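PDB 5VM1: xylulokinase, which probably catalyses the ATP-dependent phosphorylation of D-xylulose to D-xylulose 5-phosphate, as a sugar kinase of the FGGY family. Local coordinates for residues A115-D119 against I131-G135; I155-L159 against L203-P209; R166-E172 against A218-R222; M298-L302 against A381-N385; S306-W310 against F338-L342. The contacts are given in a common frame with arbitrary orientation. Numbering follows the deposited sequence.

Contact 1. Residues A115-D119 against I131-G135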
# COMPACT_ATOMS: atom_id res chain seq x y z
N ALA A 115 -5.12 -15.27 13.05
CA ALA A 115 -4.98 -15.29 11.59
C ALA A 115 -4.56 -16.67 11.09
O ALA A 115 -4.90 -17.04 9.96
CB ALA A 115 -3.97 -14.26 11.09
N ALA A 116 -3.77 -17.41 11.87
CA ALA A 116 -3.44 -18.76 11.45
C ALA A 116 -4.69 -19.60 11.41
O ALA A 116 -4.91 -20.37 10.46
CB ALA A 116 -2.39 -19.36 12.37
N GLU A 117 -5.57 -19.43 12.41
CA GLU A 117 -6.81 -20.19 12.43
C GLU A 117 -7.70 -19.79 11.25
O GLU A 117 -8.25 -20.67 10.56
CB GLU A 117 -7.54 -20.00 13.76
CG GLU A 117 -6.87 -20.67 14.95
CD GLU A 117 -7.61 -20.36 16.23
OE1 GLU A 117 -8.66 -19.71 16.13
OE2 GLU A 117 -7.16 -20.76 17.33
N LEU A 118 -7.83 -18.49 10.97
CA LEU A 118 -8.70 -18.09 9.87
C LEU A 118 -8.10 -18.49 8.51
O LEU A 118 -8.83 -18.95 7.62
CB LEU A 118 -8.96 -16.58 9.93
CG LEU A 118 -9.74 -16.07 11.15
CD1 LEU A 118 -9.94 -14.55 11.04
CD2 LEU A 118 -11.08 -16.78 11.28
N ASP A 119 -6.79 -18.36 8.34
CA ASP A 119 -6.19 -18.72 7.06
C ASP A 119 -6.40 -20.19 6.73
O ASP A 119 -6.49 -20.55 5.55
CB ASP A 119 -4.69 -18.37 7.03
CG ASP A 119 -4.12 -18.37 5.62
OD1 ASP A 119 -4.46 -17.47 4.83
OD2 ASP A 119 -3.34 -19.29 5.29
N ILE A 131 -4.38 -14.49 1.50
CA ILE A 131 -3.95 -15.03 2.77
C ILE A 131 -4.45 -14.13 3.90
O ILE A 131 -4.54 -12.90 3.75
CB ILE A 131 -2.41 -15.14 2.78
CG1 ILE A 131 -1.94 -16.19 1.78
CG2 ILE A 131 -1.89 -15.41 4.20
CD1 ILE A 131 -0.44 -16.20 1.55
N VAL A 132 -4.81 -14.73 5.03
CA VAL A 132 -5.22 -13.98 6.22
C VAL A 132 -3.97 -13.74 7.05
O VAL A 132 -3.51 -14.62 7.79
CB VAL A 132 -6.31 -14.70 7.01
CG1 VAL A 132 -6.93 -13.78 8.05
CG2 VAL A 132 -7.36 -15.28 6.09
N PHE A 133 -3.38 -12.57 6.91
CA PHE A 133 -2.28 -12.18 7.77
C PHE A 133 -2.77 -11.50 9.04
O PHE A 133 -3.90 -10.98 9.09
CB PHE A 133 -1.32 -11.27 7.01
CG PHE A 133 -0.53 -11.98 5.97
CD1 PHE A 133 0.54 -12.77 6.35
CD2 PHE A 133 -0.86 -11.88 4.63
CE1 PHE A 133 1.28 -13.43 5.40
CE2 PHE A 133 -0.11 -12.54 3.67
CZ PHE A 133 0.95 -13.32 4.05
N PRO A 134 -1.96 -11.52 10.11
CA PRO A 134 -2.41 -10.94 11.39
C PRO A 134 -2.66 -9.46 11.34
O PRO A 134 -3.33 -8.94 12.25
CB PRO A 134 -1.25 -11.24 12.34
CG PRO A 134 -0.09 -11.47 11.48
CD PRO A 134 -0.58 -12.02 10.17
N GLY A 135 -2.15 -8.75 10.33
CA GLY A 135 -2.36 -7.33 10.15
C GLY A 135 -3.65 -6.94 9.46
O GLY A 135 -4.01 -5.76 9.42
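V132 is the main bump of this contact in the N-terminal FGGY domain: 86 Å² of it is covered, and it fits a shallow hollow formed on helix 112-120 by A115, L118 and D119, residues on one face of the helix. V132 CG1 lies 3.9 Å from L118 CB and 4.3 Å from A115 CB. In the other direction A115 is the knob. Its CB sits directly on the loop backbone, 3.4 Å from V132 O and 3.5 Å from P134 N, with P134 CD at 4.2 Å. D119 closes the end of the hollow: its OD1 accepts a hydrogen bond from V132 N at 2.8 Å and 166°, although the placing of OD1 is less certain, and it also forms a salt bridge with R125. The contact thus holds the loop that follows helix 122-128 against helix 112-120, while P139 of helix 137-147 touches both A115 and V132, and F124 of helix 122-128 touches L118 and V132.

Contact 2. Residues I155-L159 against L203-P209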
# COMPACT_ATOMS: atom_id res chain seq x y z
N ILE A 155 -19.23 -3.50 20.54
CA ILE A 155 -18.94 -3.11 19.16
C ILE A 155 -20.24 -2.93 18.38
O ILE A 155 -21.02 -3.87 18.16
CB ILE A 155 -18.05 -4.14 18.48
CG1 ILE A 155 -16.67 -4.19 19.12
CG2 ILE A 155 -17.98 -3.85 16.99
CD1 ILE A 155 -15.82 -5.23 18.52
N ARG A 156 -20.45 -1.72 17.86
CA ARG A 156 -21.57 -1.48 16.97
C ARG A 156 -21.12 -1.16 15.54
O ARG A 156 -21.94 -1.23 14.62
CB ARG A 156 -22.46 -0.36 17.54
CG ARG A 156 -23.53 -0.89 18.55
CD ARG A 156 -24.46 -1.99 17.93
NE ARG A 156 -24.75 -1.69 16.52
CZ ARG A 156 -25.05 -2.59 15.57
NH1 ARG A 156 -25.13 -3.89 15.86
NH2 ARG A 156 -25.27 -2.19 14.32
N LYS A 157 -19.85 -0.82 15.34
CA LYS A 157 -19.32 -0.57 14.01
C LYS A 157 -17.81 -0.87 14.02
O LYS A 157 -17.12 -0.57 15.00
CB LYS A 157 -19.62 0.88 13.62
CG LYS A 157 -19.56 1.18 12.14
CD LYS A 157 -20.73 0.56 11.42
CE LYS A 157 -22.07 0.84 12.13
NZ LYS A 157 -23.22 0.58 11.22
N VAL A 158 -17.30 -1.44 12.93
CA VAL A 158 -15.86 -1.63 12.72
C VAL A 158 -15.47 -0.82 11.49
O VAL A 158 -15.93 -1.11 10.38
CB VAL A 158 -15.45 -3.10 12.51
CG1 VAL A 158 -13.94 -3.18 12.18
CG2 VAL A 158 -15.81 -3.98 13.75
N LEU A 159 -14.61 0.16 11.68
CA LEU A 159 -14.24 1.05 10.59
C LEU A 159 -12.73 1.00 10.39
O LEU A 159 -11.97 0.82 11.35
CB LEU A 159 -14.68 2.49 10.87
CG LEU A 159 -16.15 2.84 10.95
CD1 LEU A 159 -16.32 4.25 11.48
CD2 LEU A 159 -16.77 2.71 9.56
N LEU A 203 -19.35 -11.23 14.04
CA LEU A 203 -19.96 -9.97 13.70
C LEU A 203 -21.01 -10.18 12.62
O LEU A 203 -21.11 -11.25 12.00
CB LEU A 203 -18.93 -8.95 13.22
CG LEU A 203 -17.72 -8.57 14.08
CD1 LEU A 203 -16.75 -7.79 13.22
CD2 LEU A 203 -18.15 -7.78 15.29
N GLY A 204 -21.80 -9.14 12.38
CA GLY A 204 -22.81 -9.15 11.36
C GLY A 204 -22.56 -8.00 10.42
O GLY A 204 -21.71 -7.14 10.68
N GLU A 205 -23.28 -7.99 9.30
CA GLU A 205 -23.07 -6.96 8.29
C GLU A 205 -23.50 -5.57 8.77
O GLU A 205 -22.95 -4.57 8.31
CB GLU A 205 -23.80 -7.35 7.01
CG GLU A 205 -23.56 -6.46 5.83
CD GLU A 205 -23.94 -7.15 4.54
OE1 GLU A 205 -23.86 -6.52 3.47
OE2 GLU A 205 -24.34 -8.33 4.63
N GLY A 206 -24.45 -5.51 9.71
CA GLY A 206 -24.88 -4.24 10.27
C GLY A 206 -23.83 -3.53 11.09
O GLY A 206 -24.04 -2.37 11.45
N GLN A 207 -22.75 -4.22 11.45
CA GLN A 207 -21.60 -3.63 12.11
C GLN A 207 -20.54 -3.20 11.12
O GLN A 207 -19.47 -2.78 11.55
CB GLN A 207 -20.98 -4.61 13.11
CG GLN A 207 -21.76 -4.84 14.40
CD GLN A 207 -21.32 -6.12 15.10
OE1 GLN A 207 -21.28 -7.19 14.49
NE2 GLN A 207 -20.95 -6.00 16.37
N MET A 208 -20.78 -3.38 9.81
CA MET A 208 -19.87 -2.86 8.80
C MET A 208 -20.43 -1.58 8.23
O MET A 208 -21.65 -1.36 8.26
CB MET A 208 -19.63 -3.88 7.67
CG MET A 208 -19.12 -5.26 8.06
SD MET A 208 -17.39 -5.27 8.56
CE MET A 208 -17.49 -5.38 10.35
N PRO A 209 -19.59 -0.71 7.68
CA PRO A 209 -20.10 0.44 6.93
C PRO A 209 -20.66 -0.02 5.59
O PRO A 209 -20.41 -1.12 5.11
CB PRO A 209 -18.86 1.32 6.73
CG PRO A 209 -17.74 0.32 6.64
CD PRO A 209 -18.11 -0.76 7.65
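Q207 loses 90 Å² to this contact of the N-terminal FGGY domain, more than any other residue in the two segments, and it works through both its backbone and its side chain. Its NE2 donates to I155 O (2.8 Å, 160°), while Q207 O accepts from V158 N (2.9 Å, 154°). The amide's other end turns back on its own segment, where Q207 OE1 accepts from G204 N at 2.9 Å, so the side chain ties the 3-10 turn 205-207 to the residues leading into strand 157-159, while Q207 O reaches the strand itself. CA-H...O contacts add to this: K157 CA lies 3.3 Å from Q207 O, and Q207 CA 3.5 Å from R156 O.

V158, with 63 Å² covered, supplies the apolar half. Its CG2 is 4.0 Å from L203 CD1, its CB is 3.7 Å from M208 CE, and W185 touches all three residues. P209, with 45 Å² covered, sets its CD 3.5 Å from V158 O and its CB 3.8 Å from L159 CD2. K157, with 44 Å², reaches round so that NZ donates to G206 O at 3.1 Å.

On its other side, strand 157-159 pairs with strand 91-93, where R156 and K157 both face L93 in a classic beta bulge. All three hydrogen bonds across the segments end on backbone carbonyls, but two of the donors are side-chain nitrogens; a small hydrophobic cluster lies beside them.

Contact 3. Residues R166-E172 against A218-R222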
# COMPACT_ATOMS: atom_id res chain seq x y z
N ARG A 166 -13.84 9.80 7.63
CA ARG A 166 -15.04 10.15 6.89
C ARG A 166 -16.24 10.30 7.83
O ARG A 166 -17.15 11.09 7.56
CB ARG A 166 -15.34 9.11 5.80
CG ARG A 166 -16.61 9.42 4.96
CD ARG A 166 -17.36 8.16 4.54
NE ARG A 166 -16.44 7.19 3.94
CZ ARG A 166 -15.86 7.31 2.75
NH1 ARG A 166 -15.03 6.37 2.33
NH2 ARG A 166 -16.11 8.36 1.97
N LEU A 167 -16.27 9.51 8.91
CA LEU A 167 -17.34 9.62 9.89
C LEU A 167 -17.31 10.98 10.55
O LEU A 167 -18.36 11.61 10.75
CB LEU A 167 -17.21 8.53 10.95
CG LEU A 167 -18.23 8.54 12.09
CD1 LEU A 167 -19.65 8.31 11.58
CD2 LEU A 167 -17.85 7.53 13.14
N TRP A 168 -16.11 11.46 10.88
CA TRP A 168 -15.94 12.82 11.39
C TRP A 168 -16.32 13.87 10.34
O TRP A 168 -16.91 14.90 10.67
CB TRP A 168 -14.50 12.98 11.89
CG TRP A 168 -14.12 14.39 12.18
CD1 TRP A 168 -14.66 15.21 13.11
CD2 TRP A 168 -13.13 15.18 11.48
NE1 TRP A 168 -14.07 16.45 13.06
CE2 TRP A 168 -13.13 16.46 12.07
CE3 TRP A 168 -12.26 14.92 10.42
CZ2 TRP A 168 -12.28 17.48 11.63
CZ3 TRP A 168 -11.40 15.94 10.00
CH2 TRP A 168 -11.42 17.19 10.60
N LEU A 169 -15.96 13.65 9.07
CA LEU A 169 -16.20 14.63 8.01
C LEU A 169 -17.67 14.68 7.59
O LEU A 169 -18.23 15.77 7.40
CB LEU A 169 -15.32 14.30 6.81
CG LEU A 169 -13.81 14.54 6.94
CD1 LEU A 169 -13.07 14.00 5.73
CD2 LEU A 169 -13.56 16.04 7.09
N THR A 170 -18.32 13.52 7.43
CA THR A 170 -19.64 13.44 6.83
C THR A 170 -20.73 12.96 7.77
O THR A 170 -21.90 13.19 7.48
CB THR A 170 -19.67 12.47 5.63
OG1 THR A 170 -19.54 11.12 6.11
CG2 THR A 170 -18.58 12.78 4.63
N GLY A 171 -20.38 12.26 8.84
CA GLY A 171 -21.40 11.70 9.70
C GLY A 171 -22.03 10.42 9.20
O GLY A 171 -23.02 9.97 9.79
N GLU A 172 -21.48 9.80 8.16
CA GLU A 172 -21.99 8.54 7.64
C GLU A 172 -20.96 7.43 7.81
O GLU A 172 -19.78 7.69 8.07
CB GLU A 172 -22.41 8.67 6.16
CG GLU A 172 -23.80 9.31 6.00
CD GLU A 172 -24.22 9.48 4.56
OE1 GLU A 172 -24.73 8.50 3.96
OE2 GLU A 172 -24.06 10.60 4.02
N ALA A 218 -19.73 9.59 -1.76
CA ALA A 218 -19.94 8.79 -0.57
C ALA A 218 -19.95 9.68 0.68
O ALA A 218 -19.10 9.58 1.58
CB ALA A 218 -18.90 7.67 -0.52
N GLY A 219 -20.95 10.56 0.74
CA GLY A 219 -21.19 11.47 1.83
C GLY A 219 -20.99 12.92 1.42
O GLY A 219 -20.37 13.23 0.39
N CYS A 220 -21.56 13.82 2.22
CA CYS A 220 -21.38 15.25 2.08
C CYS A 220 -20.75 15.79 3.36
O CYS A 220 -20.99 15.27 4.45
CB CYS A 220 -22.73 15.96 1.81
SG CYS A 220 -23.50 15.49 0.24
N LEU A 221 -19.93 16.82 3.22
CA LEU A 221 -19.30 17.43 4.39
C LEU A 221 -20.35 18.02 5.33
O LEU A 221 -21.26 18.73 4.90
CB LEU A 221 -18.31 18.50 3.93
CG LEU A 221 -17.48 19.22 4.99
CD1 LEU A 221 -16.57 18.25 5.75
CD2 LEU A 221 -16.67 20.33 4.32
N ARG A 222 -20.20 17.73 6.63
CA ARG A 222 -21.14 18.23 7.63
C ARG A 222 -21.15 19.75 7.64
O ARG A 222 -20.10 20.39 7.52
CB ARG A 222 -20.80 17.67 9.02
CG ARG A 222 -21.41 16.29 9.30
CD ARG A 222 -21.21 15.78 10.74
NE ARG A 222 -19.81 15.78 11.15
CZ ARG A 222 -19.30 16.51 12.14
NH1 ARG A 222 -20.07 17.31 12.86
NH2 ARG A 222 -18.01 16.42 12.41
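The most unusual feature is a glycine on each side with positive phi: G171 (80°), which ends helix 161-170, and G219 (114°) within strand 217-220. An ideal CB on G219 would lie 2.9 Å from T170 CG2, a clash, so the bare backbone lets the helix end come close. This is helix-on-sheet packing in the N-terminal actin-like ATPase domain, where strand 217-220 is an outermost strand of the six-stranded mixed sheet. The axes of 166-170 and 218-220 approach to 8.3 Å at 39°.

T170 forms an ST turn, its OG1 accepting from E172 N at 3.1 Å while donating to R166 O at 2.8 Å. T170 CA also makes a CA-H...O contact with C220 O (3.3 Å). R166 spans to the strand through a weak hydrogen bond from NH2 to A218 O (3.3 Å, 131°); its stronger ties are to A238 O and, by a salt bridge, D163. L169 CD2 packs on L221 CD1 at 4.0 Å.

R222, at the N-cap position of helix 223-228 and salt-bridged to E224, engages carbonyls at the end of helix 161-170: its N donates to L169 O at 2.9 Å (168°), and its NH2 to W168 O at 2.6 Å (160°).

Contact 4. Residues M298-L302 against A381-N385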
# COMPACT_ATOMS: atom_id res chain seq x y z
N MET A 298 -1.11 -7.34 -5.90
CA MET A 298 -0.03 -6.75 -5.11
C MET A 298 0.94 -7.85 -4.76
O MET A 298 0.56 -8.83 -4.11
CB MET A 298 -0.58 -6.07 -3.85
CG MET A 298 -0.22 -4.62 -3.72
SD MET A 298 -0.42 -4.02 -2.05
CE MET A 298 -2.17 -4.00 -1.80
N GLY A 299 2.17 -7.74 -5.25
CA GLY A 299 3.26 -8.58 -4.80
C GLY A 299 4.05 -7.82 -3.76
O GLY A 299 4.37 -6.64 -3.95
N VAL A 300 4.31 -8.48 -2.63
CA VAL A 300 4.98 -7.84 -1.50
C VAL A 300 6.34 -8.50 -1.27
O VAL A 300 6.41 -9.71 -1.01
CB VAL A 300 4.15 -7.91 -0.21
CG1 VAL A 300 4.90 -7.19 0.89
CG2 VAL A 300 2.83 -7.29 -0.44
N ILE A 301 7.39 -7.70 -1.31
CA ILE A 301 8.74 -8.10 -0.93
C ILE A 301 9.01 -7.53 0.45
O ILE A 301 9.06 -6.31 0.63
CB ILE A 301 9.77 -7.57 -1.94
CG1 ILE A 301 9.56 -8.23 -3.30
CG2 ILE A 301 11.22 -7.73 -1.41
CD1 ILE A 301 10.06 -7.40 -4.41
N LEU A 302 9.19 -8.41 1.45
CA LEU A 302 9.22 -7.91 2.82
C LEU A 302 10.44 -7.04 3.11
O LEU A 302 10.38 -6.18 4.00
CB LEU A 302 9.13 -9.07 3.81
CG LEU A 302 7.74 -9.70 3.86
CD1 LEU A 302 7.69 -10.74 4.95
CD2 LEU A 302 6.62 -8.64 3.98
N ALA A 381 14.13 -10.71 -6.50
CA ALA A 381 12.86 -10.89 -5.79
C ALA A 381 11.72 -10.22 -6.54
O ALA A 381 10.62 -10.78 -6.63
CB ALA A 381 12.96 -10.33 -4.38
N ILE A 382 11.94 -9.02 -7.08
CA ILE A 382 10.92 -8.39 -7.91
C ILE A 382 10.60 -9.27 -9.12
O ILE A 382 9.44 -9.44 -9.49
CB ILE A 382 11.37 -6.98 -8.35
CG1 ILE A 382 11.53 -6.06 -7.15
CG2 ILE A 382 10.35 -6.38 -9.32
CD1 ILE A 382 12.19 -4.79 -7.48
N ARG A 383 11.61 -9.87 -9.74
CA ARG A 383 11.35 -10.77 -10.86
C ARG A 383 10.59 -12.01 -10.41
O ARG A 383 9.76 -12.55 -11.15
CB ARG A 383 12.67 -11.09 -11.59
CG ARG A 383 12.95 -12.50 -11.89
CD ARG A 383 12.96 -12.78 -13.36
NE ARG A 383 14.25 -12.64 -14.04
CZ ARG A 383 14.62 -13.45 -15.04
NH1 ARG A 383 15.79 -13.28 -15.67
NH2 ARG A 383 13.83 -14.46 -15.41
N ASP A 384 10.86 -12.50 -9.20
CA ASP A 384 10.01 -13.54 -8.64
C ASP A 384 8.57 -13.06 -8.48
O ASP A 384 7.62 -13.81 -8.70
CB ASP A 384 10.58 -14.05 -7.30
CG ASP A 384 11.52 -15.21 -7.48
OD1 ASP A 384 11.49 -15.83 -8.58
OD2 ASP A 384 12.24 -15.57 -6.52
N ASN A 385 8.39 -11.80 -8.09
CA ASN A 385 7.04 -11.27 -7.95
C ASN A 385 6.34 -11.16 -9.30
O ASN A 385 5.17 -11.54 -9.43
CB ASN A 385 7.09 -9.93 -7.22
CG ASN A 385 7.07 -10.12 -5.73
OD1 ASN A 385 6.12 -9.74 -5.03
ND2 ASN A 385 8.11 -10.77 -5.24
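Strand segment 298-301 and helix segment 381-385 run nearly antiparallel, with 155° between their N-to-C directions and a closest axis approach of 8.7 Å. The nearest CA pairs are G299 with N385 at 5.6 Å and I301 with A381 at 7.0 Å, so the two backbones draw together toward G299. This is a helix laid on a beta sheet in the C-terminal actin-like ATPase domain: strand 295-301 belongs to the seven-stranded mixed sheet, and helix 367-390 lies against it.

The alternation of the strand selects the contact residues. I301 directs its CA-to-CB bond toward the helix, whereas those of M298 and V300 point away; the V300 side chain is about 8 Å from that of H88, a predicted substrate-binding residue. With 81 Å² covered, I301 is the principal knob, its CD1 lying 3.4 Å from I382 CG1 and 4.1 Å from A381 CB. A381 also touches Y480 of helix 470-488, and I382 touches I415 of helix 409-419, so these two helices flank helix 367-390.

G299 permits the closest backbone approach, because an ideal CB there would lie 2.3 Å from N385 OD1. N385 keeps its amide occupied within the helix, ND2 donating to A381 O at 2.9 Å (151°). Its other end simply rests on the strand: N385 OD1 is 3.1 Å from G299 CA.

Contact 5. Residues S306-W310 against F338-L342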
# COMPACT_ATOMS: atom_id res chain seq x y z
N SER A 306 14.91 -1.79 3.01
CA SER A 306 15.42 -2.12 4.33
C SER A 306 16.53 -3.16 4.25
O SER A 306 17.36 -3.23 5.17
CB SER A 306 14.29 -2.63 5.21
OG SER A 306 13.89 -3.93 4.82
N ALA A 307 16.58 -3.94 3.17
CA ALA A 307 17.72 -4.82 2.96
C ALA A 307 18.99 -4.01 2.73
O ALA A 307 20.04 -4.35 3.28
CB ALA A 307 17.47 -5.76 1.78
N LEU A 308 18.91 -2.90 1.97
CA LEU A 308 20.08 -2.05 1.80
C LEU A 308 20.41 -1.28 3.08
O LEU A 308 21.57 -1.15 3.44
CB LEU A 308 19.89 -1.09 0.64
CG LEU A 308 21.11 -0.20 0.37
CD1 LEU A 308 22.36 -1.01 -0.01
CD2 LEU A 308 20.75 0.84 -0.68
N GLU A 309 19.39 -0.77 3.78
CA GLU A 309 19.63 -0.17 5.09
C GLU A 309 20.34 -1.16 6.01
O GLU A 309 21.30 -0.81 6.69
CB GLU A 309 18.31 0.29 5.72
CG GLU A 309 18.00 1.77 5.57
CD GLU A 309 16.50 2.03 5.32
OE1 GLU A 309 15.66 1.42 6.04
OE2 GLU A 309 16.17 2.84 4.41
N TRP A 310 19.87 -2.41 6.03
CA TRP A 310 20.51 -3.40 6.89
C TRP A 310 22.00 -3.51 6.57
O TRP A 310 22.85 -3.41 7.47
CB TRP A 310 19.85 -4.77 6.77
CG TRP A 310 20.68 -5.81 7.52
CD1 TRP A 310 20.70 -6.02 8.86
CD2 TRP A 310 21.62 -6.73 6.95
NE1 TRP A 310 21.60 -7.02 9.17
CE2 TRP A 310 22.18 -7.47 8.02
CE3 TRP A 310 22.04 -7.01 5.64
CZ2 TRP A 310 23.14 -8.48 7.83
CZ3 TRP A 310 23.00 -8.02 5.45
CH2 TRP A 310 23.54 -8.74 6.54
N PHE A 338 22.70 -12.37 -3.14
CA PHE A 338 22.06 -11.95 -1.90
C PHE A 338 20.59 -12.37 -1.92
O PHE A 338 19.86 -12.06 -2.87
CB PHE A 338 22.19 -10.44 -1.69
CG PHE A 338 21.53 -9.93 -0.45
CD1 PHE A 338 22.06 -10.17 0.79
CD2 PHE A 338 20.38 -9.18 -0.54
CE1 PHE A 338 21.45 -9.69 1.94
CE2 PHE A 338 19.77 -8.70 0.60
CZ PHE A 338 20.30 -8.95 1.84
N LEU A 339 20.18 -13.15 -0.92
CA LEU A 339 18.76 -13.41 -0.70
C LEU A 339 18.23 -12.40 0.32
O LEU A 339 18.69 -12.41 1.47
CB LEU A 339 18.54 -14.82 -0.19
CG LEU A 339 18.70 -16.03 -1.09
CD1 LEU A 339 17.97 -17.15 -0.38
CD2 LEU A 339 18.14 -15.83 -2.47
N PRO A 340 17.26 -11.53 -0.04
CA PRO A 340 16.86 -10.45 0.88
C PRO A 340 15.83 -10.83 1.93
O PRO A 340 15.00 -10.00 2.32
CB PRO A 340 16.30 -9.39 -0.07
CG PRO A 340 15.78 -10.16 -1.22
CD PRO A 340 16.63 -11.40 -1.36
N TYR A 341 15.84 -12.08 2.39
CA TYR A 341 14.79 -12.61 3.26
C TYR A 341 15.07 -12.35 4.73
O TYR A 341 14.88 -13.25 5.57
CB TYR A 341 14.59 -14.10 3.00
CG TYR A 341 14.36 -14.47 1.54
CD1 TYR A 341 13.66 -13.61 0.68
CD2 TYR A 341 14.85 -15.68 1.01
CE1 TYR A 341 13.46 -13.94 -0.67
CE2 TYR A 341 14.63 -16.04 -0.33
CZ TYR A 341 13.94 -15.16 -1.16
OH TYR A 341 13.70 -15.48 -2.49
N LEU A 342 15.52 -11.13 5.09
CA LEU A 342 15.88 -10.82 6.47
C LEU A 342 14.72 -10.98 7.44
O LEU A 342 14.95 -11.18 8.65
CB LEU A 342 16.41 -9.38 6.57
CG LEU A 342 17.60 -9.10 5.64
CD1 LEU A 342 17.79 -7.62 5.55
CD2 LEU A 342 18.86 -9.79 6.10
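Starting at S306, which contributes little, helix 305-315 packs through one face on segment 338-342, which begins in strand 337-339. This helix-on-strand packing belongs to the C-terminal actin-like ATPase domain, and strand 337-339 there forms a two-stranded antiparallel sheet with 357-359. S306 O comes no closer than 4.4 Å to L342 CD1, and its OG makes a weak hydrogen bond to T265 O.

A307 is the first real contact. Its CA-to-CB bond points across the interface, and the methyl faces three neighbours: F338 CE2 is 3.9 Å from A307 CB, while P340 CB and L342 CD1 are each 4.2 Å from it. The methyl meets the F338 ring at its edge. A307 and P340 are the nearest CA pair, at 6.1 Å.

The CA-to-CB bond of L308 points away, E309 makes no contact with 338-342, and the chain returns to the interface at W310, whose N donates to S306 O at 2.8 Å. W310 CZ3 approaches F338 CE1 at 4.2 Å, and W310 CB lies 3.7 Å from L342 CD1. On the 338-342 side, F338 also touches V374 and P340 touches V378, both on helix 367-390. L342, with 68 Å² covered, meets the indole over one face in a CH-pi contact: L342 CD2 is 4.3 Å from the centroid of the six-membered ring of W310, 14° off its normal.

In the fold
Contacts 1, 2 and 3 belong to the N-terminal FGGY domain, and contacts 4 and 5 to the C-terminal one. Contacts 2 and 3 alternate along the chain; their centres are about 17 Å apart, and they touch where L159 CD1 lies 4.0 Å from L167 CD2, strand 157-159 leading into helix 161-170. Contact 5 falls wholly between the two segments of contact 4, with centres about 13 Å apart; A381 CB and P340 CG meet at 4.2 Å. Contact 1 precedes all the others, its centre about 20 Å from those of contacts 2 and 4. Contacts 3 and 5, about 42 Å apart between centres, lie on opposite sides of the chain's centre, consistent with the two-domain build of FGGY kinases.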